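Local coordinates for protein flavodoxin (Aquifex aeolicus, PDB 2ARK) that probably serves as a low-potential electron donor to a number of redox enzymes, carrying its electrons on an FMN cofactor, at residues A[10-15]-A[40-45]; A[20-25]-A[92-97]. All coordinates share one frame; numbering follows the deposited sequence.

Contacts 1 and 2 have centres about 11 Å apart in one flavodoxin-like fold, a parallel sheet with helices packed on it. Contact 1 joins the end of strand 5-11 and the loop after it to the end of strand 35-41; contact 2 lays helix 17-30, the connection between those two strands, on strand 90-97 of the same sheet. Along the chain the segments alternate: 10-15, 20-25, 40-45, 92-97. The two touch where Tyr11 CD2 comes within 3.5 Å of Ala22 CB. Segment 10-15 runs on into the loop that holds a phosphate ion, and segment 20-25 belongs to the helix that follows that loop.

Contact 1 of 2, residues A[10-15]-A[40-45]; sequences IYDTRT and KHVDEA. With PO4 (phosphate ion), chain G.
Tyr11 N donates to Lys40 O at 3.1 Å, and the same oxygen touches Ile10 CA. Next, His41 sends CA over one face of the Tyr11 ring, 4.0 Å from its centroid, a CH-pi contact. Its imidazole, with CG anti to the backbone N (chi1 178°), turns an edge to that face in an offset edge-to-face pair, planes 72° apart, ND1 lying 3.7 Å from Tyr11 CE1; NE2 makes a weak hydrogen bond to Asp43 OD2. A flat aromatic suits this place because it takes both a backbone C-H and a ring edge; an alanine at Tyr11 would probably leave the His41 imidazole without that ring face, more dependent on the weak Asp43 bond. Asp12 OD1 lies 3.5 Å from His41 CE1 and also accepts Thr13 N, while OD2 is held by Ser68. Val42 N then closes the parallel pairing on Tyr11 O at 2.8 Å. These strands belong to the beta-alpha-beta unit of strand 5-11, helix 17-30 and strand 35-41, and the loop after the first strand holds a phosphate ion, probably from the crystallisation liquor, through Thr15 N and OG1 and Thr18 OG1, consistent with the FMN phosphate site of flavodoxins. Val42 CG1 packs 4.0 Å from Asp12 CG. Beyond it, Glu44 OE1 accepts His41 N, and Ala45, small enough to fit, sets CB 3.8 Å from Ile10 CD1, beside Phe74 of helix 69-78.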
loop_
_atom_site.group_PDB
_atom_site.type_symbol
_atom_site.label_atom_id
_atom_site.label_comp_id
_atom_site.label_asym_id
_atom_site.label_seq_id
_atom_site.Cartn_x
_atom_site.Cartn_y
_atom_site.Cartn_z
ATOM N N ILE A 10 -5.031 15.683 15.140
ATOM C CA ILE A 10 -3.925 16.509 14.663
ATOM C C ILE A 10 -4.009 16.526 13.135
ATOM O O ILE A 10 -4.246 15.490 12.544
ATOM C CB ILE A 10 -2.563 15.969 15.227
ATOM C CG1 ILE A 10 -1.417 16.880 14.881
ATOM C CG2 ILE A 10 -2.249 14.498 14.779
ATOM C CD1 ILE A 10 -0.048 16.114 15.002
ATOM N N TYR A 11 -3.886 17.691 12.490
ATOM C CA TYR A 11 -4.091 17.772 11.010
ATOM C C TYR A 11 -3.115 18.758 10.363
ATOM O O TYR A 11 -2.669 19.717 10.993
ATOM C CB TYR A 11 -5.549 18.153 10.653
ATOM C CG TYR A 11 -5.867 19.541 11.124
ATOM C CD1 TYR A 11 -5.744 20.631 10.273
ATOM C CD2 TYR A 11 -6.196 19.782 12.455
ATOM C CE1 TYR A 11 -5.957 21.932 10.740
ATOM C CE2 TYR A 11 -6.434 21.058 12.916
ATOM C CZ TYR A 11 -6.318 22.125 12.057
ATOM O OH TYR A 11 -6.529 23.391 12.533
ATOM N N ASP A 12 -2.772 18.486 9.104
ATOM C CA ASP A 12 -2.203 19.468 8.213
ATOM C C ASP A 12 -3.297 19.852 7.219
ATOM O O ASP A 12 -4.317 19.158 7.105
ATOM C CB ASP A 12 -0.990 18.891 7.490
ATOM C CG ASP A 12 -0.130 19.972 6.822
ATOM O OD1 ASP A 12 -0.453 21.162 6.947
ATOM O OD2 ASP A 12 0.851 19.649 6.135
ATOM N N THR A 13 -3.098 20.947 6.494
ATOM C CA THR A 13 -4.052 21.379 5.468
ATOM C C THR A 13 -3.383 22.318 4.419
ATOM O O THR A 13 -2.504 23.107 4.749
ATOM C CB THR A 13 -5.328 22.044 6.152
ATOM O OG1 THR A 13 -6.328 22.303 5.170
ATOM C CG2 THR A 13 -4.976 23.356 6.895
ATOM N N ARG A 14 -3.758 22.214 3.151
ATOM C CA ARG A 14 -3.400 23.294 2.214
ATOM C C ARG A 14 -4.412 24.415 2.081
ATOM O O ARG A 14 -4.014 25.576 2.099
ATOM C CB ARG A 14 -2.898 22.849 0.826
ATOM C CG ARG A 14 -3.321 21.483 0.288
ATOM C CD ARG A 14 -3.317 21.512 -1.298
ATOM N NE ARG A 14 -2.062 21.247 -2.050
ATOM C CZ ARG A 14 -0.820 21.151 -1.556
ATOM N NH1 ARG A 14 -0.573 21.297 -0.244
ATOM N NH2 ARG A 14 0.194 20.892 -2.394
ATOM N N THR A 15 -5.699 24.078 1.984
ATOM C CA THR A 15 -6.762 25.072 1.731
ATOM C C THR A 15 -7.778 25.231 2.839
ATOM O O THR A 15 -8.600 26.152 2.794
ATOM C CB THR A 15 -7.578 24.758 0.466
ATOM O OG1 THR A 15 -8.143 23.434 0.583
ATOM C CG2 THR A 15 -6.702 24.864 -0.753
ATOM N N LYS A 40 -5.412 20.050 17.143
ATOM C CA LYS A 40 -4.232 20.885 16.786
ATOM C C LYS A 40 -3.866 20.829 15.311
ATOM O O LYS A 40 -3.933 19.786 14.716
ATOM C CB LYS A 40 -2.991 20.487 17.597
ATOM C CG LYS A 40 -3.213 20.279 19.098
ATOM C CD LYS A 40 -2.820 21.457 19.953
ATOM C CE LYS A 40 -3.194 21.161 21.439
ATOM N NZ LYS A 40 -2.499 21.989 22.542
ATOM N N HIS A 41 -3.487 21.958 14.728
ATOM C CA HIS A 41 -2.750 21.964 13.465
ATOM C C HIS A 41 -1.316 21.406 13.755
ATOM O O HIS A 41 -0.781 21.584 14.860
ATOM C CB HIS A 41 -2.734 23.389 12.871
ATOM C CG HIS A 41 -1.964 23.514 11.593
ATOM N ND1 HIS A 41 -2.474 23.129 10.371
ATOM C CD2 HIS A 41 -0.720 23.986 11.343
ATOM C CE1 HIS A 41 -1.569 23.337 9.427
ATOM N NE2 HIS A 41 -0.493 23.851 9.992
ATOM N N VAL A 42 -0.718 20.720 12.782
ATOM C CA VAL A 42 0.643 20.198 12.925
ATOM C C VAL A 42 1.706 21.214 13.450
ATOM O O VAL A 42 2.562 20.830 14.257
ATOM C CB VAL A 42 1.140 19.477 11.636
ATOM C CG1 VAL A 42 1.280 20.424 10.484
ATOM C CG2 VAL A 42 2.451 18.807 11.881
ATOM N N ASP A 43 1.646 22.481 13.005
ATOM C CA ASP A 43 2.590 23.526 13.444
ATOM C C ASP A 43 2.372 23.907 14.909
ATOM O O ASP A 43 3.262 24.474 15.538
ATOM C CB ASP A 43 2.401 24.837 12.676
ATOM C CG ASP A 43 2.682 24.735 11.188
ATOM O OD1 ASP A 43 3.528 23.916 10.740
ATOM O OD2 ASP A 43 2.030 25.532 10.471
ATOM N N GLU A 44 1.176 23.631 15.421
ATOM C CA GLU A 44 0.779 23.897 16.797
ATOM C C GLU A 44 1.186 22.752 17.727
ATOM O O GLU A 44 1.468 22.975 18.887
ATOM C CB GLU A 44 -0.748 23.969 16.805
ATOM C CG GLU A 44 -1.423 25.107 17.513
ATOM C CD GLU A 44 -2.976 24.899 17.609
ATOM O OE1 GLU A 44 -3.611 24.329 16.654
ATOM O OE2 GLU A 44 -3.550 25.336 18.655
ATOM N N ALA A 45 1.185 21.523 17.211
ATOM C CA ALA A 45 1.265 20.291 18.010
ATOM C C ALA A 45 2.622 19.999 18.642
ATOM O O ALA A 45 3.665 20.414 18.129
ATOM C CB ALA A 45 0.817 19.094 17.179
HETATM P P PO4 G . -6.711 20.743 2.592
HETATM O O1 PO4 G . -7.094 19.743 1.527
HETATM O O2 PO4 G . -5.492 21.456 2.166
HETATM O O3 PO4 G . -7.734 21.809 2.737
HETATM O O4 PO4 G . -6.419 20.090 3.882
#

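Contact 2 of 2, residues A[20-25]-A[92-97]; sequences KMAELV and CAFSSS
Met21, a selenomethionine in this crystal, reaches from helix 17-30 down to strand 90-97 beside the ring of Phe94. Its CB lies 3.7 Å from Phe94 CD2. CG stands anti to the carbonyl carbon (chi1 -59°), and beyond it the selenium, SE, comes 3.5 Å from Ser95 O and 3.8 Å from Ser96 CB. The chain bends at its last torsion (chi3 80°), and the methyl CE ends 3.6 Å from Ser95 O. A long, unbranched and flexible side chain suits a place where it must follow the strand backbone past a bulky ring. One turn further along the helix, Val25 covers one face of the Phe94 ring: CG2 sits over its centre, 4.0 Å from the centroid, in a CH-pi contact. Ala22, next to Met21 in the helix, brings CB 3.7 Å from Phe94 CZ, its shortness letting the ring come up close to the helix backbone. The helix and strand lie at 147° with axes 9.2 Å apart, as in alpha/beta folds, where connecting helices run roughly antiparallel to the strands they cover. Val9 of strand 5-11 and Leu157 of helix 148-168 also touch Phe94. The serine hydroxyls find polar partners beyond these two segments, Ser95 OG at Ser60 and Ser96 OG at Gly143 O. The helix is therefore held on this strand mainly by apolar packing on Phe94, with the tip of Met21 lying against the strand backbone at Ser95 O.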
loop_
_atom_site.group_PDB
_atom_site.type_symbol
_atom_site.label_atom_id
_atom_site.label_comp_id
_atom_site.label_asym_id
_atom_site.label_seq_id
_atom_site.Cartn_x
_atom_site.Cartn_y
_atom_site.Cartn_z
ATOM N N LYS A 20 -11.610 21.500 8.109
ATOM C CA LYS A 20 -13.045 21.261 8.262
ATOM C C LYS A 20 -13.347 19.784 8.619
ATOM O O LYS A 20 -14.137 19.519 9.530
ATOM C CB LYS A 20 -13.822 21.739 7.026
ATOM C CG LYS A 20 -14.129 23.259 7.033
ATOM C CD LYS A 20 -12.854 24.112 6.809
ATOM C CE LYS A 20 -12.781 25.465 7.629
ATOM N NZ LYS A 20 -11.361 26.045 7.692
HETATM N N MSE A 21 -12.684 18.831 7.949
HETATM C CA MSE A 21 -12.755 17.421 8.370
HETATM C C MSE A 21 -12.328 17.216 9.809
HETATM O O MSE A 21 -12.971 16.488 10.528
HETATM C CB MSE A 21 -11.887 16.521 7.506
HETATM C CG MSE A 21 -12.221 16.535 6.044
HETATM SE SE MSE A 21 -11.109 15.264 5.058
HETATM C CE MSE A 21 -12.096 13.557 5.493
ATOM N N ALA A 22 -11.246 17.860 10.224
ATOM C CA ALA A 22 -10.645 17.654 11.558
ATOM C C ALA A 22 -11.576 18.107 12.660
ATOM O O ALA A 22 -11.634 17.502 13.739
ATOM C CB ALA A 22 -9.352 18.402 11.647
ATOM N N GLU A 23 -12.323 19.177 12.364
ATOM C CA GLU A 23 -13.241 19.758 13.329
ATOM C C GLU A 23 -14.412 18.808 13.542
ATOM O O GLU A 23 -14.911 18.677 14.663
ATOM C CB GLU A 23 -13.730 21.118 12.851
ATOM C CG GLU A 23 -12.743 22.235 13.017
ATOM C CD GLU A 23 -13.134 23.487 12.232
ATOM O OE1 GLU A 23 -14.035 23.419 11.370
ATOM O OE2 GLU A 23 -12.540 24.560 12.468
ATOM N N LEU A 24 -14.834 18.149 12.462
ATOM C CA LEU A 24 -15.928 17.188 12.481
ATOM C C LEU A 24 -15.533 15.880 13.143
ATOM O O LEU A 24 -16.341 15.289 13.869
ATOM C CB LEU A 24 -16.442 16.934 11.071
ATOM C CG LEU A 24 -17.276 18.097 10.504
ATOM C CD1 LEU A 24 -17.334 18.048 8.969
ATOM C CD2 LEU A 24 -18.671 18.178 11.136
ATOM N N VAL A 25 -14.292 15.444 12.911
ATOM C CA VAL A 25 -13.733 14.287 13.629
ATOM C C VAL A 25 -13.748 14.549 15.154
ATOM O O VAL A 25 -14.174 13.698 15.948
ATOM C CB VAL A 25 -12.289 13.920 13.130
ATOM C CG1 VAL A 25 -11.676 12.800 13.981
ATOM C CG2 VAL A 25 -12.309 13.521 11.681
ATOM N N CYS A 92 -6.099 6.409 13.818
ATOM C CA CYS A 92 -6.729 6.326 12.486
ATOM C C CYS A 92 -6.313 7.565 11.673
ATOM O O CYS A 92 -5.540 8.389 12.172
ATOM C CB CYS A 92 -8.239 6.262 12.631
ATOM S SG CYS A 92 -8.930 7.665 13.577
ATOM N N ALA A 93 -6.850 7.692 10.452
ATOM C CA ALA A 93 -6.362 8.613 9.424
ATOM C C ALA A 93 -7.539 9.293 8.768
ATOM O O ALA A 93 -8.637 8.735 8.754
ATOM C CB ALA A 93 -5.526 7.825 8.336
ATOM N N PHE A 94 -7.334 10.479 8.204
ATOM C CA PHE A 94 -8.355 11.073 7.302
ATOM C C PHE A 94 -7.723 11.998 6.270
ATOM O O PHE A 94 -6.588 12.473 6.471
ATOM C CB PHE A 94 -9.490 11.748 8.064
ATOM C CG PHE A 94 -9.043 12.855 9.012
ATOM C CD1 PHE A 94 -8.590 12.550 10.312
ATOM C CD2 PHE A 94 -9.158 14.212 8.632
ATOM C CE1 PHE A 94 -8.208 13.570 11.192
ATOM C CE2 PHE A 94 -8.787 15.247 9.518
ATOM C CZ PHE A 94 -8.296 14.928 10.792
ATOM N N SER A 95 -8.405 12.242 5.158
ATOM C CA SER A 95 -7.751 12.949 4.064
ATOM C C SER A 95 -8.753 13.492 3.055
ATOM O O SER A 95 -9.812 12.873 2.791
ATOM C CB SER A 95 -6.765 12.010 3.336
ATOM O OG SER A 95 -5.982 12.698 2.358
ATOM N N SER A 96 -8.406 14.653 2.502
ATOM C CA SER A 96 -9.212 15.333 1.514
ATOM C C SER A 96 -8.321 15.371 0.291
ATOM O O SER A 96 -7.127 15.659 0.417
ATOM C CB SER A 96 -9.510 16.760 1.993
ATOM O OG SER A 96 -10.239 17.502 1.030
ATOM N N SER A 97 -8.886 15.068 -0.878
ATOM C CA SER A 97 -8.161 15.136 -2.162
ATOM C C SER A 97 -8.865 16.075 -3.108
ATOM O O SER A 97 -9.906 16.591 -2.787
ATOM C CB SER A 97 -8.034 13.745 -2.799
ATOM O OG SER A 97 -9.314 13.134 -2.910
#